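Local coordinates for G protein alpha subunit (Entamoeba histolytica, PDB 4FID) that binds guanine nucleotides as the alpha subunit of a heterotrimeric G protein and probably hydrolyses GTP while relaying signals across the membrane, at residues I6-G12 against V185-V191; K18-A22 against L165-G169. All coordinates share one frame. Residues are numbered along the deposited sequence.

Contact 1: residues I6-G12 against V185-V191; sequences ITVMLLG and VDCAIFV
Strand 6-12 runs parallel to strand 187-191, both extended; Val185 and Asp186 form the loop that leads in. The short axes approach to 4.6 Å, at 28°. The register pairs Val8 with Cys187 through Leu11 with Phe190. Val185 CG1 lies 4.0 Å from Met9 CB. Asp186 (chi1 m) turns toward Ile6-Gly12; Thr7 N donates to Asp186 OD2 at 3.0 Å. Backbone hydrogen bonds follow in the parallel pattern: Met9 bonds Cys187 and Ile189, Leu11 bonds Ile189 and Val191. Cys187 N donates to Thr7 O (3.2 Å), Met9 N to Cys187 O (3.0 Å). Ala188 shares a face with Met9, Leu11 and Phe190. Ile189 N donates to Met9 O (2.8 Å), Leu11 N to Ile189 O (2.9 Å). Ile189 (m, t) puts CD1 3.7 Å from Val8 CG1. Phe190 (chi1 t) has CE1 3.8 Å from Gly12 CA. Val191 N donates to Leu11 O (2.9 Å). Strand 6-12 leads into the P-loop, as in Ras-like GTPases. Helix 312-332 covers Ile6 and Cys187, helix 209-222 covers Leu11 and Phe190, and strand 162-167 flanks strand 6-12.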
# COMPACT_ATOMS: atom_id res chain seq x y z
N ILE A 6 14.75 14.86 -12.77
CA ILE A 6 13.59 14.20 -13.33
C ILE A 6 12.47 14.17 -12.28
O ILE A 6 12.67 13.71 -11.14
CB ILE A 6 13.92 12.77 -13.79
CG1 ILE A 6 15.02 12.78 -14.85
CG2 ILE A 6 12.66 12.07 -14.32
CD1 ILE A 6 15.24 11.43 -15.49
N THR A 7 11.30 14.65 -12.67
CA THR A 7 10.20 14.77 -11.75
C THR A 7 9.18 13.65 -11.89
O THR A 7 8.72 13.33 -12.98
CB THR A 7 9.55 16.14 -11.89
OG1 THR A 7 10.47 17.13 -11.45
CG2 THR A 7 8.28 16.23 -11.06
N VAL A 8 8.81 13.07 -10.77
CA VAL A 8 7.90 11.94 -10.75
C VAL A 8 6.82 12.23 -9.73
O VAL A 8 7.11 12.62 -8.61
CB VAL A 8 8.62 10.67 -10.31
CG1 VAL A 8 7.64 9.54 -10.19
CG2 VAL A 8 9.73 10.34 -11.30
N MSE A 9 5.58 12.03 -10.14
CA MSE A 9 4.42 12.31 -9.30
C MSE A 9 3.67 11.02 -8.99
O MSE A 9 3.29 10.30 -9.91
CB MSE A 9 3.50 13.31 -10.01
CG MSE A 9 2.25 13.62 -9.24
SE MSE A 9 1.12 15.03 -10.04
CE MSE A 9 2.11 16.64 -9.52
N LEU A 10 3.49 10.72 -7.70
CA LEU A 10 2.71 9.56 -7.30
C LEU A 10 1.26 9.94 -7.05
O LEU A 10 0.98 10.80 -6.22
CB LEU A 10 3.26 8.91 -6.03
CG LEU A 10 4.58 8.15 -6.16
CD1 LEU A 10 4.88 7.47 -4.85
CD2 LEU A 10 4.53 7.15 -7.29
N LEU A 11 0.35 9.30 -7.78
CA LEU A 11 -1.09 9.40 -7.55
C LEU A 11 -1.67 8.06 -7.14
O LEU A 11 -1.12 7.02 -7.44
CB LEU A 11 -1.83 9.86 -8.81
CG LEU A 11 -1.82 11.33 -9.30
CD1 LEU A 11 -1.76 12.35 -8.19
CD2 LEU A 11 -0.70 11.57 -10.29
N GLY A 12 -2.83 8.08 -6.50
CA GLY A 12 -3.54 6.85 -6.29
C GLY A 12 -4.75 7.07 -5.45
O GLY A 12 -4.95 8.16 -4.99
N VAL A 185 5.90 18.04 -15.14
CA VAL A 185 6.07 16.71 -14.56
C VAL A 185 6.45 15.72 -15.66
O VAL A 185 5.75 15.61 -16.67
CB VAL A 185 4.79 16.26 -13.83
CG1 VAL A 185 4.90 14.81 -13.41
CG2 VAL A 185 4.56 17.14 -12.61
N ASP A 186 7.56 15.01 -15.48
CA ASP A 186 8.05 14.14 -16.54
C ASP A 186 7.30 12.81 -16.58
O ASP A 186 7.08 12.24 -17.65
CB ASP A 186 9.56 13.92 -16.42
CG ASP A 186 10.33 15.24 -16.46
OD1 ASP A 186 10.05 16.04 -17.38
OD2 ASP A 186 11.17 15.48 -15.57
N CYS A 187 6.89 12.36 -15.40
CA CYS A 187 6.26 11.07 -15.26
C CYS A 187 5.21 11.06 -14.14
O CYS A 187 5.43 11.56 -13.05
CB CYS A 187 7.33 10.01 -14.97
SG CYS A 187 6.66 8.39 -14.59
N ALA A 188 4.06 10.48 -14.45
CA ALA A 188 3.01 10.32 -13.47
C ALA A 188 2.86 8.83 -13.19
O ALA A 188 2.62 8.06 -14.09
CB ALA A 188 1.72 10.92 -14.00
N ILE A 189 3.03 8.42 -11.94
CA ILE A 189 2.86 7.02 -11.59
C ILE A 189 1.55 6.81 -10.82
O ILE A 189 1.37 7.34 -9.73
CB ILE A 189 4.05 6.52 -10.76
CG1 ILE A 189 5.36 6.71 -11.54
CG2 ILE A 189 3.86 5.06 -10.35
CD1 ILE A 189 6.58 6.04 -10.90
N PHE A 190 0.63 6.04 -11.40
CA PHE A 190 -0.63 5.74 -10.72
C PHE A 190 -0.53 4.39 -10.01
O PHE A 190 -0.26 3.37 -10.63
CB PHE A 190 -1.81 5.74 -11.71
CG PHE A 190 -3.14 5.43 -11.07
CD1 PHE A 190 -3.81 6.39 -10.33
CD2 PHE A 190 -3.72 4.18 -11.22
CE1 PHE A 190 -5.05 6.12 -9.73
CE2 PHE A 190 -4.95 3.88 -10.62
CZ PHE A 190 -5.62 4.87 -9.88
N VAL A 191 -0.76 4.41 -8.70
CA VAL A 191 -0.72 3.21 -7.90
C VAL A 191 -2.12 2.76 -7.55
O VAL A 191 -2.98 3.57 -7.18
CB VAL A 191 0.03 3.43 -6.57
CG1 VAL A 191 0.35 2.07 -5.89
CG2 VAL A 191 1.28 4.24 -6.80

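Contact 2: residues K18-A22 against L165-G169. With GDP (guanosine-5'-diphosphate), chain C.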
# COMPACT_ATOMS: atom_id res chain seq x y z
N LYS A 18 0.59 3.69 -2.10
CA LYS A 18 1.47 4.65 -2.79
C LYS A 18 2.43 5.33 -1.82
O LYS A 18 3.56 5.69 -2.19
CB LYS A 18 0.67 5.65 -3.62
CG LYS A 18 0.59 7.05 -3.09
CD LYS A 18 -0.44 7.88 -3.90
CE LYS A 18 -1.43 8.60 -2.98
NZ LYS A 18 -0.79 8.93 -1.66
N SER A 19 1.99 5.49 -0.58
CA SER A 19 2.83 6.08 0.47
C SER A 19 3.95 5.11 0.87
O SER A 19 5.06 5.52 1.19
CB SER A 19 1.97 6.50 1.67
OG SER A 19 2.49 6.01 2.90
N THR A 20 3.66 3.81 0.82
CA THR A 20 4.69 2.82 1.06
C THR A 20 5.74 2.82 -0.05
O THR A 20 6.93 2.65 0.19
CB THR A 20 4.09 1.43 1.12
OG1 THR A 20 3.07 1.40 2.14
CG2 THR A 20 5.20 0.41 1.42
N ILE A 21 5.30 3.00 -1.28
CA ILE A 21 6.24 3.13 -2.37
C ILE A 21 7.19 4.32 -2.14
O ILE A 21 8.39 4.22 -2.38
CB ILE A 21 5.51 3.33 -3.70
CG1 ILE A 21 4.54 2.16 -3.96
CG2 ILE A 21 6.51 3.54 -4.83
CD1 ILE A 21 5.22 0.88 -4.31
N ALA A 22 6.65 5.45 -1.69
CA ALA A 22 7.43 6.66 -1.49
C ALA A 22 8.48 6.52 -0.37
O ALA A 22 9.60 7.03 -0.49
CB ALA A 22 6.52 7.84 -1.22
N LEU A 165 10.49 13.62 -6.26
CA LEU A 165 9.30 12.80 -6.09
C LEU A 165 8.23 13.66 -5.44
O LEU A 165 8.48 14.27 -4.40
CB LEU A 165 9.65 11.57 -5.23
CG LEU A 165 8.72 10.35 -5.08
CD1 LEU A 165 7.52 10.68 -4.23
CD2 LEU A 165 8.27 9.81 -6.42
N ILE A 166 7.06 13.75 -6.08
CA ILE A 166 5.92 14.47 -5.52
C ILE A 166 4.83 13.49 -5.17
O ILE A 166 4.24 12.89 -6.06
CB ILE A 166 5.34 15.48 -6.51
CG1 ILE A 166 6.44 16.44 -6.98
CG2 ILE A 166 4.09 16.21 -5.88
CD1 ILE A 166 6.07 17.22 -8.21
N ASP A 167 4.59 13.31 -3.87
CA ASP A 167 3.58 12.35 -3.40
C ASP A 167 2.27 13.08 -3.07
O ASP A 167 2.18 13.79 -2.07
CB ASP A 167 4.12 11.59 -2.17
CG ASP A 167 3.10 10.64 -1.56
OD1 ASP A 167 3.41 10.11 -0.47
OD2 ASP A 167 2.01 10.41 -2.14
N VAL A 168 1.27 12.93 -3.93
CA VAL A 168 0.02 13.65 -3.76
C VAL A 168 -1.01 12.82 -3.01
O VAL A 168 -1.47 11.81 -3.51
CB VAL A 168 -0.60 14.07 -5.11
CG1 VAL A 168 -1.79 14.97 -4.87
CG2 VAL A 168 0.42 14.76 -5.99
N GLY A 169 -1.37 13.23 -1.80
CA GLY A 169 -2.37 12.52 -1.02
C GLY A 169 -3.69 13.28 -0.95
O GLY A 169 -4.12 13.85 -1.95
PB GDP C . -1.65 5.61 0.86
O1B GDP C . -1.02 6.55 1.86
O2B GDP C . -3.14 5.86 0.81
O3B GDP C . -1.03 5.90 -0.48
O3A GDP C . -1.41 4.05 1.25
PA GDP C . -0.33 3.51 2.35
O1A GDP C . 1.08 3.54 1.80
O2A GDP C . -0.41 4.31 3.63
O5' GDP C . -0.81 2.00 2.65
C5' GDP C . -1.15 1.60 3.98
C4' GDP C . -0.81 0.13 4.27
O4' GDP C . -0.69 -0.65 3.07
C3' GDP C . 0.49 -0.04 5.05
O3' GDP C . 0.24 -0.78 6.26
C2' GDP C . 1.42 -0.79 4.11
O2' GDP C . 2.31 -1.66 4.83
C1' GDP C . 0.44 -1.52 3.19
N9 GDP C . 1.02 -1.87 1.86
C8 GDP C . 1.35 -1.04 0.85
N7 GDP C . 1.86 -1.73 -0.21
C5 GDP C . 1.85 -3.04 0.12
C6 GDP C . 2.26 -4.32 -0.52
O6 GDP C . 2.73 -4.34 -1.67
N1 GDP C . 2.11 -5.45 0.17
C2 GDP C . 1.58 -5.47 1.41
N2 GDP C . 1.45 -6.66 2.04
N3 GDP C . 1.19 -4.34 2.06
C4 GDP C . 1.30 -3.12 1.48
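The start of the P-loop helix faces the end of strand 162-167 and the loop after it; Asp167, Val168 and Gly169 open the Asp-Val-Gly-Gly-Gln motif of G-alpha proteins. Lys18 is extended at chi2 (t), but chi1, chi3 and chi4 lie between wells. Its NZ forms a salt bridge with Asp167 OD2 at 3.2 Å and a weak hydrogen bond to GDP O3B at 3.3 Å. The ammonium group thus links the beta-phosphate to the strand end. Lys18 CE lies 3.3 Å from Val168 O. Asp167 has chi1 t, and its OD1 is 3.9 Å from Ala22 CB. Ala22 is one helical turn beyond Lys18, and its CB also meets Leu165 CD1 at 4.3 Å. The CA-to-CB bond of Ser19 points sideways, and its side chain touches Thr148; both are predicted magnesium ligands. Ser19 N donates to GDP O3B at 3.0 Å. Thr20 (chi1 m) plays no part in the strand contact and serves the alpha-phosphate instead: its OG1 donates to GDP O1A at 2.9 Å.

Overall arrangement
Strand 6-12 of contact 1 and the helix of contact 2 are consecutive in the chain, joined by the P-loop that wraps the GDP phosphates. Strand 6-12 lies between strands 162-167 and 187-193, so both contacts reach the same sheet, contact 2 through strand 162-167. Their centres are 9 Å apart. Probable hydrogen bonds join them: Val8 O to Ile166 N and Leu10 N to Ile166 O, both 2.8 Å. The helix start packs on the same strand, with Leu10 CD1 3.5 Å from Lys18 O and Leu11 C 3.5 Å from Lys18 CD. Contact 2 touches GDP directly. Contact 1 lies further back, with Gly12 about 6 Å from the nucleotide at nearest atoms.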